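PDB 3LEF: uncharacterized protein 4E10_S0_1Z6NA_001 (T18) from Artificial gene, which is a computationally designed epitope-scaffold with a thioredoxin-like fold, probably made to present the HIV epitope recognised by antibody 4E10 as an immunogen. Local coordinates for residues Gly148-Leu151 with Glu152-Ile155. Numbering follows the deposited sequence.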
loop_
_atom_site.group_PDB
_atom_site.type_symbol
_atom_site.label_atom_id
_atom_site.label_comp_id
_atom_site.label_asym_id
_atom_site.label_seq_id
_atom_site.Cartn_x
_atom_site.Cartn_y
_atom_site.Cartn_z
ATOM N N GLY A 148 22.850 4.645 7.811
ATOM C CA GLY A 148 23.179 3.574 6.884
ATOM C C GLY A 148 24.424 2.770 7.216
ATOM O O GLY A 148 25.030 2.176 6.335
ATOM N N GLY A 149 24.806 2.734 8.487
ATOM C CA GLY A 149 26.028 2.044 8.915
ATOM C C GLY A 149 25.799 0.608 9.361
ATOM O O GLY A 149 26.712 -0.035 9.884
ATOM N N HIS A 150 24.579 0.106 9.161
ATOM C CA HIS A 150 24.239 -1.276 9.509
ATOM C C HIS A 150 23.559 -2.005 8.368
ATOM O O HIS A 150 22.919 -3.028 8.581
ATOM C CB HIS A 150 23.334 -1.326 10.738
ATOM C CG HIS A 150 24.033 -1.021 12.026
ATOM N ND1 HIS A 150 24.693 -1.982 12.762
ATOM C CD2 HIS A 150 24.158 0.136 12.722
ATOM C CE1 HIS A 150 25.201 -1.425 13.848
ATOM N NE2 HIS A 150 24.890 -0.143 13.846
ATOM N N LEU A 151 23.719 -1.496 7.152
ATOM C CA LEU A 151 23.086 -2.081 5.973
ATOM C C LEU A 151 23.432 -3.546 5.802
ATOM O O LEU A 151 22.609 -4.357 5.370
ATOM C CB LEU A 151 23.523 -1.322 4.716
ATOM C CG LEU A 151 22.980 0.100 4.587
ATOM C CD1 LEU A 151 23.657 0.852 3.457
ATOM C CD2 LEU A 151 21.484 0.048 4.364
ATOM N N GLU A 152 24.678 -3.875 6.110
ATOM C CA GLU A 152 25.141 -5.255 5.978
ATOM C C GLU A 152 24.488 -6.163 7.024
ATOM O O GLU A 152 24.391 -7.363 6.818
ATOM C CB GLU A 152 26.680 -5.347 6.026
ATOM C CG GLU A 152 27.332 -4.818 7.295
ATOM C CD GLU A 152 28.857 -4.841 7.235
ATOM O OE1 GLU A 152 29.478 -5.273 8.228
ATOM O OE2 GLU A 152 29.430 -4.432 6.199
ATOM N N HIS A 153 24.004 -5.595 8.131
ATOM C CA HIS A 153 23.353 -6.417 9.155
ATOM C C HIS A 153 21.969 -6.957 8.749
ATOM O O HIS A 153 21.586 -8.036 9.198
ATOM C CB HIS A 153 23.302 -5.690 10.496
ATOM C CG HIS A 153 24.647 -5.521 11.132
ATOM N ND1 HIS A 153 25.421 -4.393 10.955
ATOM C CD2 HIS A 153 25.367 -6.349 11.927
ATOM C CE1 HIS A 153 26.557 -4.531 11.616
ATOM N NE2 HIS A 153 26.550 -5.709 12.214
ATOM N N ALA A 154 21.241 -6.243 7.887
ATOM C CA ALA A 154 19.936 -6.720 7.395
ATOM C C ALA A 154 20.122 -7.965 6.549
ATOM O O ALA A 154 19.365 -8.931 6.653
ATOM C CB ALA A 154 19.247 -5.645 6.581
ATOM N N ILE A 155 21.142 -7.923 5.701
ATOM C CA ILE A 155 21.535 -9.055 4.864
ATOM C C ILE A 155 21.983 -10.234 5.746
ATOM O O ILE A 155 21.518 -11.365 5.591
ATOM C CB ILE A 155 22.700 -8.637 3.917
ATOM C CG1 ILE A 155 22.348 -7.351 3.157
ATOM C CG2 ILE A 155 23.087 -9.769 2.938
ATOM C CD1 ILE A 155 23.287 -7.066 1.992
#
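His150 and His153 meet through both backbone and ring at the first turn of helix 151-163, the last helix of this thioredoxin-like fold. The stronger polar link runs from His153 N to His150 O at 2.8 Å, an i to i+3 bond that closes the opening turn. It is bent, 139° at the hydrogen, and the donor stands well above the carbonyl plane. One residue on, Ala154 N reaches Leu151 O at 3.4 Å, a weak bond of the same spacing. Beside the first of these bonds the two imidazoles meet obliquely, their planes at 48°. His150 ND1 and His153 ND1 approach to 3.1 Å, with His153 ND1 near the plane of the His150 ring, at its edge. In both residues CG stands anti to the carbonyl carbon, beside the backbone N (chi1 -73° in His150), and the rings meet through their ND1 atoms. Histidine suits these partly exposed places, being flat enough to pack and polar enough to meet water; His150 touches Val134 and His153 touches Ala133, both of helix 132-135. Gly148 ends the preceding helix in a Schellman motif with positive phi, where a CB would press on the carbonyl O of the residue before, so glycine suits the place. Leu151 and Ile155 supply the apolar face: Leu151 packs on Ile71 of helix 67-82 and Leu36 of helix 23-39, Ile155 on Ala75 and Ala79 of helix 67-82, while small Ala154 fits close against Asn72 of that same helix. Glu152, partly exposed unlike these three, extends its chain beyond CG and touches Pro42; a charged residue is tolerated where the side chain is not fully buried. Within the turn itself, Ile155 CG1 lies 3.7 Å from Leu151 O.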